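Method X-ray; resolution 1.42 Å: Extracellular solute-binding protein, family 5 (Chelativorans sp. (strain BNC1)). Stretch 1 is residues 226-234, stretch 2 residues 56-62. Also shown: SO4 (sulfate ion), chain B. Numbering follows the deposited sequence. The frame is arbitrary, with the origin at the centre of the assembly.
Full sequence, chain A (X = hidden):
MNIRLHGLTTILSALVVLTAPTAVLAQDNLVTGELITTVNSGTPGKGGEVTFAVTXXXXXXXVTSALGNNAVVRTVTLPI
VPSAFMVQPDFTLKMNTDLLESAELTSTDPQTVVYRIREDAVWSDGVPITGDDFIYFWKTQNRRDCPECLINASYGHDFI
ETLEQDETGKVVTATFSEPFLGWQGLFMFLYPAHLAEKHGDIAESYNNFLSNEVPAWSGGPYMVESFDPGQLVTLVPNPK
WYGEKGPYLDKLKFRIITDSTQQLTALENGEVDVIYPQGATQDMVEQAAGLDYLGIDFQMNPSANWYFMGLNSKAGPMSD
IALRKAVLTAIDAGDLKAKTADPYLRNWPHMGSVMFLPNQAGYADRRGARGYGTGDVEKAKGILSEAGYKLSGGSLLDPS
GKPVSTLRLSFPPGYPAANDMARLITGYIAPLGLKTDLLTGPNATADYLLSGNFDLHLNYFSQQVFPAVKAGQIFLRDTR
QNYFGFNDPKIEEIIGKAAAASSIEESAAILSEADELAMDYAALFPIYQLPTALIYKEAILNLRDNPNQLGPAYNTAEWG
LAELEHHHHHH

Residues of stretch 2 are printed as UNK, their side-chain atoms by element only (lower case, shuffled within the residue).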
# COMPACT_ATOMS: atom_id res chain seq x y z
N SER A 226 19.12 -18.68 6.08
CA SER A 226 18.45 -19.83 5.52
C SER A 226 17.00 -19.51 5.22
O SER A 226 16.41 -18.57 5.77
CB SER A 226 18.50 -21.04 6.47
OG SER A 226 17.77 -20.77 7.66
N PHE A 227 16.42 -20.31 4.33
CA PHE A 227 15.01 -20.24 3.99
C PHE A 227 14.44 -21.64 3.93
O PHE A 227 14.92 -22.47 3.14
CB PHE A 227 14.79 -19.54 2.65
CG PHE A 227 13.37 -19.50 2.21
CD1 PHE A 227 12.38 -18.97 3.04
CD2 PHE A 227 13.00 -19.98 0.96
CE1 PHE A 227 11.06 -18.93 2.63
CE2 PHE A 227 11.69 -19.92 0.54
CZ PHE A 227 10.72 -19.39 1.37
N ASP A 228 13.43 -21.91 4.75
CA ASP A 228 12.70 -23.17 4.73
C ASP A 228 11.36 -22.88 4.05
O ASP A 228 10.48 -22.26 4.67
CB ASP A 228 12.49 -23.69 6.15
CG ASP A 228 11.86 -25.07 6.18
OD1 ASP A 228 11.71 -25.68 5.11
OD2 ASP A 228 11.51 -25.53 7.29
N PRO A 229 11.17 -23.27 2.79
CA PRO A 229 9.97 -22.86 2.05
C PRO A 229 8.68 -23.17 2.78
O PRO A 229 8.48 -24.27 3.31
CB PRO A 229 10.08 -23.65 0.74
CG PRO A 229 11.54 -23.84 0.56
CD PRO A 229 12.12 -24.02 1.94
N GLY A 230 7.79 -22.18 2.81
CA GLY A 230 6.52 -22.31 3.48
C GLY A 230 6.59 -22.26 4.99
O GLY A 230 5.54 -22.40 5.63
N GLN A 231 7.78 -22.07 5.57
CA GLN A 231 7.93 -22.17 7.00
C GLN A 231 8.63 -20.98 7.63
O GLN A 231 8.08 -20.37 8.55
CB GLN A 231 8.70 -23.44 7.38
CG GLN A 231 8.05 -24.73 6.93
CD GLN A 231 6.71 -24.98 7.60
OE1 GLN A 231 6.54 -24.73 8.80
NE2 GLN A 231 5.74 -25.46 6.83
N LEU A 232 9.85 -20.66 7.19
CA LEU A 232 10.69 -19.76 8.00
C LEU A 232 11.81 -19.14 7.19
O LEU A 232 12.59 -19.86 6.54
CB LEU A 232 11.30 -20.57 9.16
CG LEU A 232 12.08 -19.81 10.21
CD1 LEU A 232 11.14 -18.94 11.04
CD2 LEU A 232 12.86 -20.76 11.11
N VAL A 233 11.93 -17.82 7.27
CA VAL A 233 13.10 -17.08 6.80
C VAL A 233 13.93 -16.73 8.03
O VAL A 233 13.40 -16.13 8.97
CB VAL A 233 12.69 -15.79 6.08
CG1 VAL A 233 13.91 -15.17 5.38
CG2 VAL A 233 11.57 -16.02 5.09
N THR A 234 15.20 -17.10 8.03
CA THR A 234 16.11 -16.77 9.12
C THR A 234 17.16 -15.79 8.63
O THR A 234 17.91 -16.11 7.70
CB THR A 234 16.77 -18.03 9.68
OG1 THR A 234 15.74 -18.89 10.19
CG2 THR A 234 17.70 -17.67 10.81
N UNK A 56 2.10 -14.76 3.92
CA UNK A 56 2.30 -15.40 2.62
C UNK A 56 3.64 -16.14 2.61
O UNK A 56 4.60 -15.72 3.28
n UNK A 56 -0.67 -12.62 -1.56
c UNK A 56 1.15 -13.44 1.36
n UNK A 56 0.35 -11.42 0.13
c UNK A 56 1.44 -12.37 0.32
c UNK A 56 2.34 -14.37 1.48
n UNK A 56 -1.58 -10.64 -0.85
c UNK A 56 -0.63 -11.56 -0.76
N UNK A 57 3.71 -17.22 1.84
CA UNK A 57 5.00 -17.82 1.53
C UNK A 57 5.77 -16.89 0.60
O UNK A 57 5.21 -15.99 -0.02
c UNK A 57 4.79 -19.18 0.86
c UNK A 57 6.09 -19.99 0.73
o UNK A 57 7.08 -19.72 1.43
o UNK A 57 6.11 -20.93 -0.10
N UNK A 58 7.09 -17.08 0.55
CA UNK A 58 7.96 -16.28 -0.32
C UNK A 58 8.31 -17.14 -1.53
O UNK A 58 9.09 -18.10 -1.42
c UNK A 58 8.95 -15.16 1.73
c UNK A 58 8.19 -13.88 1.61
c UNK A 58 9.24 -15.84 0.39
c UNK A 58 10.05 -14.93 -0.54
N UNK A 59 7.78 -16.79 -2.70
CA UNK A 59 8.16 -17.41 -3.96
C UNK A 59 8.85 -16.45 -4.90
O UNK A 59 9.37 -16.88 -5.94
o UNK A 59 5.93 -17.01 -4.82
c UNK A 59 6.93 -18.02 -4.66
c UNK A 59 6.38 -19.16 -3.82
N UNK A 60 8.89 -15.17 -4.56
CA UNK A 60 9.53 -14.13 -5.35
C UNK A 60 10.15 -13.16 -4.35
O UNK A 60 9.46 -12.70 -3.44
n UNK A 60 8.79 -12.54 -8.47
c UNK A 60 8.50 -13.43 -6.25
c UNK A 60 9.13 -12.43 -7.21
o UNK A 60 9.90 -11.54 -6.80
N UNK A 61 11.45 -12.90 -4.49
CA UNK A 61 12.22 -12.14 -3.55
C UNK A 61 12.45 -10.71 -4.01
O UNK A 61 13.17 -9.97 -3.33
c UNK A 61 13.43 -14.10 -2.59
c UNK A 61 13.65 -13.46 -0.08
c UNK A 61 13.29 -15.68 -0.96
n UNK A 61 13.15 -16.28 -2.18
c UNK A 61 13.27 -16.23 0.32
c UNK A 61 13.45 -15.37 1.37
c UNK A 61 13.48 -14.30 -1.18
c UNK A 61 13.57 -12.81 -3.30
c UNK A 61 13.64 -14.00 1.18
c UNK A 61 13.24 -15.33 -3.17
N UNK A 62 11.82 -10.31 -5.11
CA UNK A 62 12.05 -9.01 -5.75
C UNK A 62 10.77 -8.19 -5.63
O UNK A 62 9.86 -8.31 -6.46
c UNK A 62 12.69 -7.97 -7.96
n UNK A 62 13.17 -8.12 -9.21
c UNK A 62 12.47 -9.24 -7.20
o UNK A 62 12.46 -6.85 -7.46
S SO4 B . -0.84 -6.11 -0.49
O1 SO4 B . 0.46 -5.72 0.07
O2 SO4 B . -1.18 -7.44 -0.03
O3 SO4 B . -1.89 -5.14 -0.04
O4 SO4 B . -0.75 -6.09 -1.94

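Position 56 carries seven side-chain atoms: three carbons in a row, a nitrogen, then a carbon bearing two more nitrogens. That planar end is a guanidinium, so this is Arg56. It lies out of reach of stretch 1 and extends instead to the sulfate, probably a guest from the crystallisation liquor, where NH2 of Arg56 gives a weak hydrogen bond to O2 of SO4 at 3.3 Å.

At position 57 there are two carbons, the second carrying two oxygens. One oxygen sits 2.9 Å from the backbone N of Gly230, as an acceptor should. A carboxylate on a single methylene is aspartate, Asp57. Its CA-to-CB bond points sideways, yet with chi1 in t the end of the side chain comes nearer to the turn. The same OD1 of Asp57 also takes a weak hydrogen bond from its neighbour, backbone N of residue 58, at 2.8 Å.

Position 58 has four carbons, forked at the first, with one arm two carbons long. Its CB lies 4.0 Å from CZ of Phe227. A beta-branched, wholly apolar side chain of this shape is Ile58; its CG1 reaches CG2 of Val233 at 4.3 Å.

Position 59 shows one carbon bearing an oxygen and a carbon. This is Thr59, pointing away and touching nothing on stretch 1.

Position 60 has two carbons, the second with one oxygen and one nitrogen, and is out of reach of stretch 1; this amide is Asn60. It works locally: OD1 of Asn60 accepts a hydrogen bond from backbone N of residue 62 at 2.8 Å.

Position 61 has one carbon followed by fused five- and six-membered rings holding eight carbons and a nitrogen. Only an indole fits, hence Trp61. Its edge meets the face of Phe227, CZ2 of Trp61 lying 3.8 Å from CG of Phe227, while its CH2 is 4.0 Å from CG1 of Val233.

Position 62 repeats the two-carbon amide, Asn62, out of reach of stretch 1.

The contact combines one polar anchor with a compact apolar cluster. Stretch 1 is a hairpin whose strands present Phe227 and Val233 toward Ile58 and Trp61. The rings of Phe227 and Trp61 meet with planes at 87° and centroids 5.1 Å apart, so one aromatic edge packs against the other's face. At the turn, Gly230 has a phi of 74°, which favours glycine, and offers its backbone NH to Asp57. For a designer, the rule is economical: a carboxylate accepts one backbone NH at the turn, which the hairpin's own hydrogen bonds already close, and each strand turns one apolar side chain, Phe227 or Val233, toward stretch 2, while Asp228 and Leu232 point away.

Stretch 2 (56-62) RDITNWN
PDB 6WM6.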